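Local coordinates for protein beta-glucoside kinase (Listeria monocytogenes, PDB 4HTL) that phosphorylates cellobiose with ATP to give cellobiose-6'-phosphate and may also regulate transcription of the cellobiose-PTS operon, at residues M4-M18 with V21-I35. Numbering follows the deposited sequence.
Sequences MKIAAFDIGGTALKM and VLPHGEIILTKSAEI
Leu16 and Ala33 pair at the centre of an antiparallel ladder between strands 15-18 and 27-34, whose axes run at 167° to one another. Strands 15-21 and 27-34 form a beta hairpin, which with strand 6-11 makes one side of the mixed 3-2-1-4-5 sheet of the actin-like ATPase fold, strand 27-34 being outermost. Two backbone bonds join the central pair: Leu16 N to Ala33 O (2.8 Å, nearly straight) and the return bond from Ala33 N to Leu16 O, both in the carbonyl plane. At Met18 and Lys31 the ladder is less regular: Met18 N to Lys31 O is weak (128°), and the return bond, Lys31 N to Met18 O, comes from above the carbonyl plane. In selenomethionine Met18 a bend at chi3 (-129°) brings CE to 3.7 Å from Ala33 CB, on the face packed against helix 40-52, where Phe50 touches Met18 and Glu46 touches Leu16 and Ala33. In the adjoining antiparallel ladder, between strands 6-11 and 15-21, Ile6 and Val21 form a hydrogen-bonded pair with a bond each way, and Val21 CG2 meets Ala8 CB at 3.8 Å. Lys5 CG lies beside Leu22 CD2, and the Lys5 chain crosses Ile28 at about a right angle, CE meeting CD1, while NZ forms a salt bridge with Asp56. The turn 12-14, which probably forms part of the ATP site together with residues 8-11, is tied to the residue just after the outer strand: Ile35 N donates to Thr14 O (3.0 Å) from above the carbonyl plane, and one water donates to both Gly13 O (3.1 Å) and Ile35 O (2.9 Å).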
# COMPACT_ATOMS: atom_id res chain seq x y z
N MSE A 4 -31.91 4.74 20.73
CA MSE A 4 -30.93 3.73 20.22
C MSE A 4 -29.72 3.62 21.19
O MSE A 4 -29.06 4.63 21.50
CB MSE A 4 -30.48 4.11 18.79
CG MSE A 4 -30.62 3.00 17.70
SE MSE A 4 -32.42 2.79 16.89
CE MSE A 4 -32.20 3.72 15.17
N LYS A 5 -29.47 2.42 21.70
CA LYS A 5 -28.31 2.11 22.56
C LYS A 5 -27.65 0.88 21.96
O LYS A 5 -28.30 -0.15 21.75
CB LYS A 5 -28.72 1.79 24.00
CG LYS A 5 -29.17 2.96 24.86
CD LYS A 5 -29.65 2.50 26.24
CE LYS A 5 -29.98 3.67 27.16
NZ LYS A 5 -30.34 3.29 28.55
N ILE A 6 -26.36 0.99 21.68
CA ILE A 6 -25.61 -0.06 20.94
C ILE A 6 -24.66 -0.79 21.87
O ILE A 6 -23.83 -0.18 22.53
CB ILE A 6 -24.88 0.55 19.70
CG1 ILE A 6 -25.90 1.19 18.75
CG2 ILE A 6 -24.04 -0.51 18.96
CD1 ILE A 6 -25.32 2.28 17.85
N ALA A 7 -24.82 -2.11 21.96
CA ALA A 7 -23.84 -2.96 22.64
C ALA A 7 -22.62 -3.12 21.73
O ALA A 7 -22.73 -3.67 20.64
CB ALA A 7 -24.43 -4.31 22.97
N ALA A 8 -21.46 -2.65 22.20
CA ALA A 8 -20.22 -2.70 21.44
C ALA A 8 -19.26 -3.66 22.09
O ALA A 8 -19.10 -3.68 23.34
CB ALA A 8 -19.59 -1.29 21.31
N PHE A 9 -18.57 -4.43 21.26
CA PHE A 9 -17.56 -5.34 21.70
C PHE A 9 -16.27 -5.14 20.94
O PHE A 9 -16.26 -5.11 19.72
CB PHE A 9 -18.00 -6.80 21.49
CG PHE A 9 -19.23 -7.18 22.25
CD1 PHE A 9 -19.14 -7.50 23.58
CD2 PHE A 9 -20.49 -7.17 21.65
CE1 PHE A 9 -20.27 -7.82 24.32
CE2 PHE A 9 -21.63 -7.48 22.38
CZ PHE A 9 -21.52 -7.80 23.72
N ASP A 10 -15.17 -5.12 21.68
CA ASP A 10 -13.85 -5.01 21.08
C ASP A 10 -13.00 -6.14 21.59
O ASP A 10 -12.58 -6.15 22.77
CB ASP A 10 -13.22 -3.68 21.45
CG ASP A 10 -11.81 -3.51 20.89
OD1 ASP A 10 -11.44 -4.13 19.84
OD2 ASP A 10 -11.10 -2.74 21.50
N ILE A 11 -12.75 -7.09 20.70
CA ILE A 11 -12.01 -8.31 21.01
C ILE A 11 -10.53 -8.06 20.87
O ILE A 11 -10.01 -7.91 19.74
CB ILE A 11 -12.44 -9.45 20.08
CG1 ILE A 11 -13.94 -9.70 20.22
CG2 ILE A 11 -11.66 -10.72 20.42
CD1 ILE A 11 -14.56 -10.55 19.11
N GLY A 12 -9.85 -7.96 22.01
CA GLY A 12 -8.41 -7.69 22.08
C GLY A 12 -7.57 -8.94 22.22
O GLY A 12 -8.09 -10.07 22.17
N GLY A 13 -6.26 -8.74 22.37
CA GLY A 13 -5.32 -9.85 22.53
C GLY A 13 -5.45 -10.52 23.89
O GLY A 13 -5.33 -11.73 23.99
N THR A 14 -5.71 -9.73 24.93
CA THR A 14 -5.84 -10.29 26.28
C THR A 14 -7.09 -9.89 27.04
O THR A 14 -7.35 -10.44 28.12
CB THR A 14 -4.62 -9.92 27.14
OG1 THR A 14 -4.56 -8.49 27.28
CG2 THR A 14 -3.32 -10.44 26.50
N ALA A 15 -7.85 -8.94 26.52
CA ALA A 15 -9.09 -8.51 27.16
C ALA A 15 -10.19 -8.35 26.12
O ALA A 15 -9.93 -8.09 24.94
CB ALA A 15 -8.89 -7.19 27.90
N LEU A 16 -11.41 -8.54 26.57
CA LEU A 16 -12.59 -8.24 25.80
C LEU A 16 -13.18 -7.00 26.42
O LEU A 16 -13.50 -7.01 27.62
CB LEU A 16 -13.62 -9.38 25.88
CG LEU A 16 -15.00 -9.13 25.23
CD1 LEU A 16 -14.91 -8.96 23.70
CD2 LEU A 16 -15.98 -10.23 25.58
N LYS A 17 -13.23 -5.91 25.65
CA LYS A 17 -13.87 -4.70 26.11
C LYS A 17 -15.32 -4.65 25.61
O LYS A 17 -15.61 -5.08 24.49
CB LYS A 17 -13.10 -3.49 25.62
CG LYS A 17 -11.69 -3.37 26.20
CD LYS A 17 -10.95 -2.22 25.51
CE LYS A 17 -9.58 -1.94 26.12
NZ LYS A 17 -8.70 -1.19 25.19
N MSE A 18 -16.21 -4.11 26.43
CA MSE A 18 -17.63 -4.11 26.14
C MSE A 18 -18.18 -2.76 26.60
O MSE A 18 -17.72 -2.20 27.61
CB MSE A 18 -18.33 -5.27 26.87
CG MSE A 18 -17.59 -6.58 26.84
SE MSE A 18 -18.41 -7.98 27.95
CE MSE A 18 -16.84 -8.43 28.87
N VAL A 21 -23.18 2.13 24.02
CA VAL A 21 -22.74 3.32 23.33
C VAL A 21 -23.96 3.96 22.66
O VAL A 21 -24.80 3.28 22.03
CB VAL A 21 -21.65 3.00 22.29
CG1 VAL A 21 -20.98 4.27 21.76
CG2 VAL A 21 -20.62 2.03 22.88
N LEU A 22 -24.04 5.27 22.81
CA LEU A 22 -25.08 6.04 22.15
C LEU A 22 -24.55 6.42 20.76
O LEU A 22 -23.33 6.45 20.54
CB LEU A 22 -25.42 7.29 22.98
CG LEU A 22 -25.89 7.05 24.43
CD1 LEU A 22 -26.21 8.38 25.13
CD2 LEU A 22 -27.11 6.13 24.45
N PRO A 23 -25.46 6.73 19.82
CA PRO A 23 -25.02 6.97 18.45
C PRO A 23 -24.02 8.11 18.21
O PRO A 23 -23.45 8.13 17.12
CB PRO A 23 -26.34 7.22 17.70
CG PRO A 23 -27.38 6.55 18.53
CD PRO A 23 -26.93 6.78 19.94
N HIS A 24 -23.79 8.98 19.21
CA HIS A 24 -22.82 10.09 19.12
C HIS A 24 -21.48 9.80 19.79
O HIS A 24 -20.59 10.67 19.85
CB HIS A 24 -23.45 11.39 19.65
CG HIS A 24 -23.55 11.48 21.16
ND1 HIS A 24 -22.91 12.43 21.87
CD2 HIS A 24 -24.31 10.74 22.09
CE1 HIS A 24 -23.22 12.31 23.18
NE2 HIS A 24 -24.07 11.27 23.31
N GLY A 25 -21.33 8.58 20.30
CA GLY A 25 -20.03 8.07 20.81
C GLY A 25 -19.87 8.18 22.32
O GLY A 25 -18.79 7.85 22.87
N GLU A 26 -20.92 8.67 22.99
CA GLU A 26 -20.96 8.66 24.45
C GLU A 26 -21.13 7.20 24.89
O GLU A 26 -22.07 6.50 24.49
CB GLU A 26 -22.07 9.53 25.01
CG GLU A 26 -22.07 9.52 26.54
CD GLU A 26 -23.17 10.34 27.14
OE1 GLU A 26 -23.92 11.02 26.39
OE2 GLU A 26 -23.29 10.28 28.39
N ILE A 27 -20.17 6.73 25.69
CA ILE A 27 -20.18 5.36 26.20
C ILE A 27 -20.69 5.40 27.62
O ILE A 27 -19.99 5.88 28.52
CB ILE A 27 -18.76 4.75 26.14
CG1 ILE A 27 -18.33 4.65 24.69
CG2 ILE A 27 -18.75 3.36 26.75
CD1 ILE A 27 -16.90 4.16 24.52
N ILE A 28 -21.92 4.91 27.82
CA ILE A 28 -22.65 5.13 29.07
C ILE A 28 -22.45 4.01 30.07
O ILE A 28 -22.75 4.20 31.25
CB ILE A 28 -24.17 5.43 28.81
CG1 ILE A 28 -24.90 4.23 28.24
CG2 ILE A 28 -24.34 6.62 27.87
CD1 ILE A 28 -26.41 4.37 28.22
N LEU A 29 -21.88 2.89 29.63
CA LEU A 29 -21.55 1.76 30.49
C LEU A 29 -20.41 0.99 29.85
O LEU A 29 -20.36 0.86 28.62
CB LEU A 29 -22.78 0.84 30.71
CG LEU A 29 -22.62 -0.34 31.70
CD1 LEU A 29 -23.83 -0.45 32.63
CD2 LEU A 29 -22.34 -1.67 31.01
N THR A 30 -19.47 0.52 30.66
CA THR A 30 -18.41 -0.37 30.18
C THR A 30 -18.28 -1.64 31.07
O THR A 30 -18.74 -1.68 32.21
CB THR A 30 -17.04 0.29 30.18
OG1 THR A 30 -16.71 0.68 31.50
CG2 THR A 30 -17.00 1.51 29.26
N LYS A 31 -17.63 -2.65 30.50
CA LYS A 31 -17.27 -3.87 31.19
C LYS A 31 -16.09 -4.49 30.45
O LYS A 31 -16.03 -4.44 29.22
CB LYS A 31 -18.46 -4.84 31.20
CG LYS A 31 -18.29 -6.04 32.14
CD LYS A 31 -19.45 -7.00 32.00
CE LYS A 31 -19.32 -8.21 32.92
NZ LYS A 31 -20.41 -9.19 32.68
N SER A 32 -15.15 -5.06 31.17
CA SER A 32 -13.99 -5.71 30.59
C SER A 32 -13.83 -7.11 31.21
O SER A 32 -14.24 -7.33 32.36
CB SER A 32 -12.75 -4.84 30.85
OG SER A 32 -11.56 -5.47 30.47
N ALA A 33 -13.28 -8.05 30.45
CA ALA A 33 -12.97 -9.39 30.91
C ALA A 33 -11.63 -9.82 30.34
O ALA A 33 -11.39 -9.68 29.15
CB ALA A 33 -14.05 -10.36 30.45
N GLU A 34 -10.75 -10.34 31.20
CA GLU A 34 -9.55 -11.02 30.74
C GLU A 34 -9.96 -12.30 30.00
O GLU A 34 -10.79 -13.06 30.49
CB GLU A 34 -8.61 -11.35 31.92
CG GLU A 34 -7.92 -10.13 32.52
CD GLU A 34 -6.86 -9.52 31.60
OE1 GLU A 34 -5.91 -10.24 31.22
OE2 GLU A 34 -6.97 -8.32 31.26
N ILE A 35 -9.40 -12.51 28.82
CA ILE A 35 -9.69 -13.72 28.04
C ILE A 35 -8.45 -14.59 27.94
O ILE A 35 -7.37 -14.12 27.55
CB ILE A 35 -10.17 -13.42 26.61
CG1 ILE A 35 -11.48 -12.64 26.65
CG2 ILE A 35 -10.35 -14.72 25.85
CD1 ILE A 35 -12.67 -13.45 27.12
O HOH W 1 -6.07 -14.55 25.02